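Local structure of PhnB-like domain-containing protein (Pseudomonas aeruginosa, 1U69) at residues Y43-T53 with C63-A71; H74-D85 with G115-S126. The protein is of unknown function but has a PhnB-like domain of the glyoxalase clan and has been proposed as a potential drug-resistance protein. One frame throughout, in Å; residues are numbered along the deposited sequence.

Contact 1: residues Y43-T53 with C63-A71; sequences YPSGKEGDVLT and CLGLNGGPA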
loop_
_atom_site.group_PDB
_atom_site.type_symbol
_atom_site.label_atom_id
_atom_site.label_comp_id
_atom_site.label_asym_id
_atom_site.label_seq_id
_atom_site.Cartn_x
_atom_site.Cartn_y
_atom_site.Cartn_z
ATOM N N TYR A 43 -31.627 -1.321 18.123
ATOM C CA TYR A 43 -31.696 -1.257 16.675
ATOM C C TYR A 43 -32.159 -2.617 16.147
ATOM O O TYR A 43 -32.343 -3.558 16.928
ATOM C CB TYR A 43 -30.364 -0.758 16.101
ATOM C CG TYR A 43 -29.210 -1.731 16.131
ATOM C CD1 TYR A 43 -28.787 -2.360 14.965
ATOM C CD2 TYR A 43 -28.507 -1.978 17.304
ATOM C CE1 TYR A 43 -27.714 -3.243 14.971
ATOM C CE2 TYR A 43 -27.427 -2.856 17.319
ATOM C CZ TYR A 43 -27.045 -3.494 16.146
ATOM O OH TYR A 43 -25.976 -4.362 16.132
ATOM N N PRO A 44 -32.424 -2.720 14.844
ATOM C CA PRO A 44 -32.973 -3.959 14.297
ATOM C C PRO A 44 -32.266 -5.257 14.725
ATOM O O PRO A 44 -32.967 -6.224 14.994
ATOM C CB PRO A 44 -32.904 -3.743 12.785
ATOM C CG PRO A 44 -32.960 -2.261 12.609
ATOM C CD PRO A 44 -32.296 -1.673 13.815
ATOM N N SER A 45 -30.933 -5.273 14.819
ATOM C CA SER A 45 -30.200 -6.506 15.161
ATOM C C SER A 45 -29.325 -6.422 16.422
ATOM O O SER A 45 -28.309 -7.112 16.531
ATOM C CB SER A 45 -29.324 -6.907 13.965
ATOM O OG SER A 45 -28.346 -5.915 13.693
ATOM N N GLY A 46 -29.696 -5.580 17.374
ATOM C CA GLY A 46 -28.984 -5.539 18.630
ATOM C C GLY A 46 -29.624 -4.613 19.641
ATOM O O GLY A 46 -30.418 -3.742 19.289
ATOM N N LYS A 47 -29.264 -4.817 20.899
ATOM C CA LYS A 47 -29.699 -3.954 21.983
ATOM C C LYS A 47 -28.668 -2.863 22.212
ATOM O O LYS A 47 -27.499 -2.995 21.851
ATOM C CB LYS A 47 -29.864 -4.748 23.278
ATOM C CG LYS A 47 -30.795 -5.923 23.156
ATOM C CD LYS A 47 -31.113 -6.539 24.500
ATOM C CE LYS A 47 -32.273 -7.528 24.364
ATOM N NZ LYS A 47 -32.494 -8.349 25.590
ATOM N N GLU A 48 -29.099 -1.784 22.846
ATOM C CA GLU A 48 -28.177 -0.778 23.330
ATOM C C GLU A 48 -27.093 -1.458 24.158
ATOM O O GLU A 48 -27.391 -2.296 25.014
ATOM C CB GLU A 48 -28.916 0.256 24.193
ATOM C CG GLU A 48 -27.990 1.283 24.810
ATOM C CD GLU A 48 -28.708 2.352 25.608
ATOM O OE1 GLU A 48 -29.946 2.452 25.502
ATOM O OE2 GLU A 48 -28.018 3.101 26.323
ATOM N N GLY A 49 -25.839 -1.120 23.877
ATOM C CA GLY A 49 -24.705 -1.639 24.619
ATOM C C GLY A 49 -24.065 -2.860 23.976
ATOM O O GLY A 49 -22.984 -3.249 24.370
ATOM N N ASP A 50 -24.736 -3.469 23.003
ATOM C CA ASP A 50 -24.165 -4.579 22.233
ATOM C C ASP A 50 -23.078 -4.023 21.328
ATOM O O ASP A 50 -23.046 -2.826 21.067
ATOM C CB ASP A 50 -25.244 -5.278 21.389
ATOM C CG ASP A 50 -26.153 -6.181 22.210
ATOM O OD1 ASP A 50 -25.893 -6.428 23.405
ATOM O OD2 ASP A 50 -27.158 -6.701 21.727
ATOM N N VAL A 51 -22.186 -4.883 20.855
ATOM C CA VAL A 51 -21.166 -4.472 19.891
ATOM C C VAL A 51 -21.851 -4.126 18.563
ATOM O O VAL A 51 -22.575 -4.949 17.987
ATOM C CB VAL A 51 -20.104 -5.573 19.670
ATOM C CG1 VAL A 51 -19.141 -5.185 18.526
ATOM C CG2 VAL A 51 -19.329 -5.858 20.959
ATOM N N LEU A 52 -21.660 -2.892 18.108
ATOM C CA LEU A 52 -22.243 -2.439 16.848
ATOM C C LEU A 52 -21.212 -2.538 15.721
ATOM O O LEU A 52 -21.474 -3.155 14.684
ATOM C CB LEU A 52 -22.776 -1.011 16.982
ATOM C CG LEU A 52 -23.374 -0.358 15.739
ATOM C CD1 LEU A 52 -24.561 -1.153 15.260
ATOM C CD2 LEU A 52 -23.769 1.079 16.024
ATOM N N THR A 53 -20.051 -1.918 15.913
ATOM C CA THR A 53 -18.939 -2.083 14.972
ATOM C C THR A 53 -17.625 -2.364 15.677
ATOM O O THR A 53 -17.434 -2.044 16.855
ATOM C CB THR A 53 -18.735 -0.858 14.064
ATOM O OG1 THR A 53 -18.441 0.310 14.855
ATOM C CG2 THR A 53 -19.980 -0.531 13.253
ATOM N N CYS A 63 -10.406 -1.909 8.132
ATOM C CA CYS A 63 -11.692 -2.584 8.039
ATOM C C CYS A 63 -12.597 -2.214 9.191
ATOM O O CYS A 63 -12.138 -1.739 10.231
ATOM C CB CYS A 63 -11.512 -4.095 8.020
ATOM S SG CYS A 63 -10.520 -4.761 6.681
ATOM N N LEU A 64 -13.895 -2.423 8.967
ATOM C CA LEU A 64 -14.931 -2.262 9.978
ATOM C C LEU A 64 -15.822 -3.499 9.888
ATOM O O LEU A 64 -16.297 -3.833 8.803
ATOM C CB LEU A 64 -15.752 -0.998 9.683
ATOM C CG LEU A 64 -16.728 -0.512 10.760
ATOM C CD1 LEU A 64 -15.951 0.121 11.912
ATOM C CD2 LEU A 64 -17.734 0.475 10.165
ATOM N N GLY A 65 -16.014 -4.187 11.015
ATOM C CA GLY A 65 -16.970 -5.284 11.108
ATOM C C GLY A 65 -18.265 -4.727 11.678
ATOM O O GLY A 65 -18.256 -4.118 12.753
ATOM N N LEU A 66 -19.370 -4.935 10.969
ATOM C CA LEU A 66 -20.663 -4.376 11.349
ATOM C C LEU A 66 -21.602 -5.488 11.747
ATOM O O LEU A 66 -21.885 -6.366 10.943
ATOM C CB LEU A 66 -21.254 -3.617 10.157
ATOM C CG LEU A 66 -22.683 -3.071 10.258
ATOM C CD1 LEU A 66 -22.868 -2.082 11.393
ATOM C CD2 LEU A 66 -23.026 -2.381 8.933
ATOM N N ASN A 67 -22.093 -5.442 12.985
ATOM C CA ASN A 67 -23.117 -6.381 13.433
ATOM C C ASN A 67 -24.502 -5.943 12.968
ATOM O O ASN A 67 -25.219 -5.230 13.662
ATOM C CB ASN A 67 -23.063 -6.550 14.953
ATOM C CG ASN A 67 -21.873 -7.388 15.392
ATOM O OD1 ASN A 67 -21.449 -8.288 14.662
ATOM N ND2 ASN A 67 -21.326 -7.097 16.575
ATOM N N GLY A 68 -24.881 -6.413 11.788
ATOM C CA GLY A 68 -26.136 -6.031 11.173
ATOM C C GLY A 68 -27.171 -7.118 11.139
ATOM O O GLY A 68 -28.238 -6.905 10.570
ATOM N N GLY A 69 -26.896 -8.277 11.732
ATOM C CA GLY A 69 -27.854 -9.365 11.737
ATOM C C GLY A 69 -27.778 -10.207 10.480
ATOM O O GLY A 69 -26.879 -10.044 9.661
ATOM N N PRO A 70 -28.710 -11.144 10.325
ATOM C CA PRO A 70 -28.721 -12.044 9.162
ATOM C C PRO A 70 -29.256 -11.477 7.837
ATOM O O PRO A 70 -29.489 -12.287 6.933
ATOM C CB PRO A 70 -29.622 -13.198 9.645
ATOM C CG PRO A 70 -30.520 -12.572 10.560
ATOM C CD PRO A 70 -29.782 -11.468 11.283
ATOM N N ALA A 71 -29.407 -10.159 7.692
ATOM C CA ALA A 71 -30.156 -9.604 6.564
ATOM C C ALA A 71 -29.442 -9.819 5.248
ATOM O O ALA A 71 -30.080 -10.017 4.225
ATOM C CB ALA A 71 -30.440 -8.114 6.754
#

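Contact 2: residues H74-D85 with G115-S126; sequences HSEAFSFQVATD and GISWQITPRVLS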
loop_
_atom_site.group_PDB
_atom_site.type_symbol
_atom_site.label_atom_id
_atom_site.label_comp_id
_atom_site.label_asym_id
_atom_site.label_seq_id
_atom_site.Cartn_x
_atom_site.Cartn_y
_atom_site.Cartn_z
ATOM N N HIS A 74 -22.689 -12.976 2.450
ATOM C CA HIS A 74 -21.484 -12.779 1.624
ATOM C C HIS A 74 -21.490 -13.672 0.381
ATOM O O HIS A 74 -22.150 -14.705 0.328
ATOM C CB HIS A 74 -20.196 -13.039 2.446
ATOM C CG HIS A 74 -19.950 -11.994 3.483
ATOM N ND1 HIS A 74 -19.560 -10.713 3.167
ATOM C CD2 HIS A 74 -20.121 -12.011 4.827
ATOM C CE1 HIS A 74 -19.495 -9.990 4.271
ATOM N NE2 HIS A 74 -19.835 -10.750 5.289
ATOM N N SER A 75 -20.736 -13.252 -0.626
ATOM C CA SER A 75 -20.422 -14.102 -1.769
ATOM C C SER A 75 -19.107 -13.715 -2.408
ATOM O O SER A 75 -18.490 -12.729 -2.011
ATOM C CB SER A 75 -21.530 -14.047 -2.815
ATOM O OG SER A 75 -21.395 -12.917 -3.667
ATOM N N GLU A 76 -18.718 -14.477 -3.423
ATOM C CA GLU A 76 -17.434 -14.316 -4.094
ATOM C C GLU A 76 -17.332 -13.013 -4.876
ATOM O O GLU A 76 -16.283 -12.722 -5.426
ATOM C CB GLU A 76 -17.185 -15.463 -5.069
ATOM C CG GLU A 76 -16.783 -16.759 -4.373
ATOM C CD GLU A 76 -17.945 -17.642 -3.994
ATOM O OE1 GLU A 76 -19.114 -17.190 -3.976
ATOM O OE2 GLU A 76 -17.665 -18.838 -3.664
ATOM N N ALA A 77 -18.423 -12.259 -4.951
ATOM C CA ALA A 77 -18.380 -10.917 -5.533
ATOM C C ALA A 77 -17.302 -10.062 -4.860
ATOM O O ALA A 77 -16.673 -9.220 -5.509
ATOM C CB ALA A 77 -19.750 -10.247 -5.442
ATOM N N PHE A 78 -17.073 -10.305 -3.569
ATOM C CA PHE A 78 -15.959 -9.686 -2.839
ATOM C C PHE A 78 -15.041 -10.757 -2.298
ATOM O O PHE A 78 -15.513 -11.780 -1.780
ATOM C CB PHE A 78 -16.461 -8.848 -1.666
ATOM C CG PHE A 78 -15.389 -8.526 -0.666
ATOM C CD1 PHE A 78 -14.540 -7.468 -0.864
ATOM C CD2 PHE A 78 -15.208 -9.306 0.465
ATOM C CE1 PHE A 78 -13.536 -7.186 0.066
ATOM C CE2 PHE A 78 -14.206 -9.050 1.361
ATOM C CZ PHE A 78 -13.372 -7.990 1.173
ATOM N N SER A 79 -13.735 -10.507 -2.369
ATOM C CA SER A 79 -12.764 -11.335 -1.673
ATOM C C SER A 79 -11.507 -10.530 -1.326
ATOM O O SER A 79 -11.198 -9.527 -1.965
ATOM C CB SER A 79 -12.360 -12.562 -2.508
ATOM O OG SER A 79 -11.839 -12.179 -3.769
ATOM N N PHE A 80 -10.803 -10.983 -0.297
ATOM C CA PHE A 80 -9.446 -10.506 0.012
ATOM C C PHE A 80 -8.499 -11.430 -0.742
ATOM O O PHE A 80 -8.623 -12.627 -0.625
ATOM C CB PHE A 80 -9.129 -10.643 1.499
ATOM C CG PHE A 80 -9.809 -9.652 2.395
ATOM C CD1 PHE A 80 -9.445 -8.309 2.379
ATOM C CD2 PHE A 80 -10.736 -10.077 3.338
ATOM C CE1 PHE A 80 -10.044 -7.406 3.248
ATOM C CE2 PHE A 80 -11.333 -9.175 4.213
ATOM C CZ PHE A 80 -10.989 -7.852 4.169
ATOM N N GLN A 81 -7.566 -10.885 -1.507
ATOM C CA GLN A 81 -6.511 -11.687 -2.108
ATOM C C GLN A 81 -5.195 -11.425 -1.382
ATOM O O GLN A 81 -4.664 -10.340 -1.393
ATOM C CB GLN A 81 -6.358 -11.396 -3.597
ATOM C CG GLN A 81 -5.329 -12.283 -4.265
ATOM C CD GLN A 81 -5.242 -12.047 -5.753
ATOM O OE1 GLN A 81 -5.985 -12.655 -6.540
ATOM N NE2 GLN A 81 -4.338 -11.193 -6.151
ATOM N N VAL A 82 -4.688 -12.465 -0.727
ATOM C CA VAL A 82 -3.516 -12.386 0.120
ATOM C C VAL A 82 -2.352 -13.003 -0.634
ATOM O O VAL A 82 -2.411 -14.155 -1.048
ATOM C CB VAL A 82 -3.732 -13.149 1.452
ATOM C CG1 VAL A 82 -2.465 -13.104 2.294
ATOM C CG2 VAL A 82 -4.937 -12.581 2.218
ATOM N N ALA A 83 -1.310 -12.213 -0.828
ATOM C CA ALA A 83 -0.125 -12.638 -1.564
ATOM C C ALA A 83 0.805 -13.381 -0.622
ATOM O O ALA A 83 1.141 -12.867 0.438
ATOM C CB ALA A 83 0.576 -11.451 -2.150
ATOM N N THR A 84 1.224 -14.588 -1.000
ATOM C CA THR A 84 2.145 -15.354 -0.133
ATOM C C THR A 84 3.498 -15.571 -0.826
ATOM O O THR A 84 3.590 -15.656 -2.048
ATOM C CB THR A 84 1.524 -16.693 0.321
ATOM O OG1 THR A 84 1.068 -17.449 -0.810
ATOM C CG2 THR A 84 0.270 -16.466 1.140
ATOM N N ASP A 85 4.576 -15.655 -0.044
ATOM C CA ASP A 85 5.910 -15.791 -0.638
ATOM C C ASP A 85 6.453 -17.220 -0.677
ATOM O O ASP A 85 7.430 -17.471 -1.370
ATOM C CB ASP A 85 6.929 -14.919 0.094
ATOM C CG ASP A 85 7.080 -13.544 -0.522
ATOM O OD1 ASP A 85 6.568 -13.296 -1.649
ATOM O OD2 ASP A 85 7.714 -12.651 0.074
ATOM N N GLY A 115 -18.432 -16.651 6.206
ATOM C CA GLY A 115 -18.799 -16.704 4.808
ATOM C C GLY A 115 -18.028 -15.786 3.891
ATOM O O GLY A 115 -18.367 -15.708 2.705
ATOM N N ILE A 116 -17.000 -15.113 4.406
ATOM C CA ILE A 116 -16.227 -14.161 3.598
ATOM C C ILE A 116 -15.198 -14.924 2.784
ATOM O O ILE A 116 -14.564 -15.851 3.287
ATOM C CB ILE A 116 -15.573 -13.118 4.510
ATOM C CG1 ILE A 116 -16.675 -12.228 5.098
ATOM C CG2 ILE A 116 -14.523 -12.312 3.760
ATOM C CD1 ILE A 116 -16.308 -11.576 6.359
ATOM N N SER A 117 -15.039 -14.542 1.527
ATOM C CA SER A 117 -14.106 -15.201 0.626
ATOM C C SER A 117 -12.685 -14.650 0.767
ATOM O O SER A 117 -12.469 -13.439 0.779
ATOM C CB SER A 117 -14.549 -15.040 -0.832
ATOM O OG SER A 117 -15.664 -15.881 -1.152
ATOM N N TRP A 118 -11.725 -15.557 0.876
ATOM C CA TRP A 118 -10.305 -15.235 0.871
ATOM C C TRP A 118 -9.655 -15.984 -0.277
ATOM O O TRP A 118 -10.075 -17.089 -0.593
ATOM C CB TRP A 118 -9.655 -15.685 2.187
ATOM C CG TRP A 118 -10.164 -14.961 3.374
ATOM C CD1 TRP A 118 -11.324 -15.205 4.042
ATOM C CD2 TRP A 118 -9.551 -13.848 4.029
ATOM N NE1 TRP A 118 -11.469 -14.316 5.082
ATOM C CE2 TRP A 118 -10.394 -13.472 5.094
ATOM C CE3 TRP A 118 -8.366 -13.129 3.826
ATOM C CZ2 TRP A 118 -10.096 -12.419 5.955
ATOM C CZ3 TRP A 118 -8.076 -12.073 4.681
ATOM C CH2 TRP A 118 -8.943 -11.725 5.724
ATOM N N GLN A 119 -8.650 -15.374 -0.898
ATOM C CA GLN A 119 -7.770 -16.047 -1.846
ATOM C C GLN A 119 -6.370 -16.054 -1.240
ATOM O O GLN A 119 -5.850 -15.010 -0.869
ATOM C CB GLN A 119 -7.724 -15.314 -3.182
ATOM C CG GLN A 119 -9.039 -15.259 -3.935
ATOM C CD GLN A 119 -8.893 -14.407 -5.173
ATOM O OE1 GLN A 119 -8.062 -14.720 -6.028
ATOM N NE2 GLN A 119 -9.665 -13.319 -5.270
ATOM N N ILE A 120 -5.776 -17.237 -1.100
ATOM C CA ILE A 120 -4.417 -17.369 -0.635
ATOM C C ILE A 120 -3.601 -17.680 -1.881
ATOM O O ILE A 120 -3.610 -18.804 -2.380
ATOM C CB ILE A 120 -4.281 -18.473 0.443
ATOM C CG1 ILE A 120 -5.323 -18.284 1.571
ATOM C CG2 ILE A 120 -2.857 -18.498 0.972
ATOM C CD1 ILE A 120 -5.337 -16.950 2.227
ATOM N N THR A 121 -2.975 -16.632 -2.411
ATOM C CA THR A 121 -2.452 -16.602 -3.777
ATOM C C THR A 121 -0.949 -16.349 -3.783
ATOM O O THR A 121 -0.502 -15.225 -3.601
ATOM C CB THR A 121 -3.155 -15.482 -4.569
ATOM O OG1 THR A 121 -4.572 -15.664 -4.506
ATOM C CG2 THR A 121 -2.815 -15.540 -6.059
ATOM N N PRO A 122 -0.154 -17.389 -3.992
ATOM C CA PRO A 122 1.297 -17.197 -4.073
ATOM C C PRO A 122 1.678 -16.138 -5.109
ATOM O O PRO A 122 1.108 -16.122 -6.194
ATOM C CB PRO A 122 1.791 -18.585 -4.478
ATOM C CG PRO A 122 0.780 -19.496 -3.923
ATOM C CD PRO A 122 -0.537 -18.803 -4.126
ATOM N N ARG A 123 2.606 -15.236 -4.777
ATOM C CA ARG A 123 3.047 -14.239 -5.751
ATOM C C ARG A 123 3.558 -14.913 -7.041
ATOM O O ARG A 123 3.427 -14.357 -8.126
ATOM C CB ARG A 123 4.142 -13.343 -5.160
ATOM C CG ARG A 123 3.614 -12.269 -4.232
ATOM C CD ARG A 123 4.501 -11.000 -4.147
ATOM N NE ARG A 123 3.962 -10.000 -3.214
ATOM C CZ ARG A 123 4.010 -10.116 -1.894
ATOM N NH1 ARG A 123 4.563 -11.186 -1.336
ATOM N NH2 ARG A 123 3.494 -9.177 -1.120
ATOM N N VAL A 124 4.133 -16.099 -6.894
ATOM C CA VAL A 124 4.602 -16.909 -8.033
ATOM C C VAL A 124 3.475 -17.145 -9.060
ATOM O O VAL A 124 3.692 -17.065 -10.279
ATOM C CB VAL A 124 5.186 -18.275 -7.534
ATOM C CG1 VAL A 124 5.389 -19.265 -8.696
ATOM C CG2 VAL A 124 6.485 -18.063 -6.784
ATOM N N LEU A 125 2.270 -17.421 -8.566
ATOM C CA LEU A 125 1.110 -17.658 -9.417
ATOM C C LEU A 125 0.643 -16.389 -10.122
ATOM O O LEU A 125 0.397 -16.393 -11.325
ATOM C CB LEU A 125 -0.036 -18.249 -8.587
ATOM C CG LEU A 125 -1.354 -18.532 -9.306
ATOM C CD1 LEU A 125 -1.124 -19.439 -10.512
ATOM C CD2 LEU A 125 -2.337 -19.137 -8.326
ATOM N N SER A 126 0.503 -15.295 -9.370
ATOM C CA SER A 126 0.039 -14.034 -9.948
ATOM C C SER A 126 0.945 -13.537 -11.076
ATOM O O SER A 126 0.474 -13.065 -12.111
ATOM C CB SER A 126 -0.048 -12.967 -8.863
ATOM O OG SER A 126 -1.066 -13.315 -7.958
HETATM O O HOH W 1 -21.088 -17.015 2.124
HETATM O O HOH W 2 -16.953 -12.653 0.345
HETATM O O HOH W 3 5.052 -17.336 -4.084
#

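Contact 1: residues Y43-T53 with C63-A71
The carbonyl oxygen of N67 receives the phenol of Y43, whose OH lies 2.7 Å from N67 O. The donor sits in the carbonyl plane, and the oxygen in turn lies at the edge of the Y43 ring, near its plane. S45 OG, 3.2 Å from N67 O, adds at most a weak second bond. Y43 CG lies between its own backbone N and carbonyl carbon (chi1 73°), a torsion that folds the ring under the Y43–G46 turn, with G46 N over the centre of one face, and sends the hydroxyl across to strand 61-67.

The rest of N67 is gripped as well. Its backbone N donates to L52 O at 2.9 Å, and its side-chain ND2 reaches V51 O at the same length in a nearly straight bond (172°). V51 O lies in the plane of the amide, yet the amide nitrogen stands well above the V51 carbonyl plane. OD1, at the other side of the amide, accepts from A17 N; together the ND2 and OD1 bonds fix the rotation of the group.

Farther along the hairpin, T53 and L66 form a non-hydrogen-bonded antiparallel pair, and T53 CA approaches G65 O in a CA-H...O contact of 3.1 Å. The T53 methyl CG2 touches both L66 CD1 and L64 CD2, while T53 CB meets L64 CD1. L52 and T53 both face H37 of strand 31-38 as a classic beta bulge. On the second subunit, F141 packs against L52 and W109 against L66.

With N67 buried at the centre of an inverse gamma turn, its backbone N, carbonyl and both amide atoms all find partners, so one asparagine at the end of strand 61-67 holds both the Y43–G46 turn and the start of strand 51-58, and through OD1 reaches A17.

Contact 2: residues H74-D85 with G115-S126
D85 and R123 form a salt bridge across the end of the strand pair, with R123 NH1 2.9 Å from D85 OD1. The bond is bent (133°), and NH1 meets the oxygen from above the carboxylate plane. Both groups also have partners on the third subunit: R57 for D85 OD2 and D30 for R123 NH2. A83 CB lies over the centre of one guanidinium face.

Beside this bridge R123 N donates to T84 O, carrying the pairing into the first turn of helix 123-129. Strands 78-84 and 117-122 run parallel, joined most closely by Q119 N to F80 O and V82 N to Q119 O, both 2.8 Å, followed by T121 N to V82 O. T84 OG1, turned toward P122, is hydrogen-bonded to T90 of helix 87-99. At the other end, one water links H74 O to G115 O, and another joins F78 O to S117 N.

The face carrying F80, W118, V82 and I120 is largely apolar. F80 and W118 form an offset stack, the six-membered rings 4.5 Å apart between centroids with planes at 30°, and F80 CD2 comes over the indole face toward its rim. V82 CG2 meets the indole at its edge, 3.8 Å from W118 CE3. W118 NE1 is held by D112, while F28 stacks on the indole. I116 CG1, anti to its carbonyl carbon (chi1 -69°), sits 3.4 Å from the H74 ring centroid, almost on the normal; H74 NE2 bonds to W12 O.

Helix 87-99 covers the W118 and I120 side of this parallel pair, and strands 109-111 and 103-104 extend it antiparallel beyond 117-122; the resulting 1-4-3-2 order is consistent with the fold of the glyoxalase clan.

Contact 1 comes first along the chain, both its segments lying ahead of those of contact 2, and their centres lie about 26 Å apart. Within the chain each belongs to its own four-stranded mixed sheet of strand order 1-4-3-2: contact 1 joins the two central, antiparallel strands 51-58 and 61-67, whereas contact 2 joins strand 78-84, outermost within the chain, to its parallel neighbour 117-122. The two contacts touch at C63 SG and F80 CZ, 4.0 Å apart. Both also reach the second subunit, where strand 78-84 pairs antiparallel with a strand of that chain and carries its sheet across the interface. The matching sheet orders fit the paired modules of the glyoxalase clan, here built into a four-chain assembly.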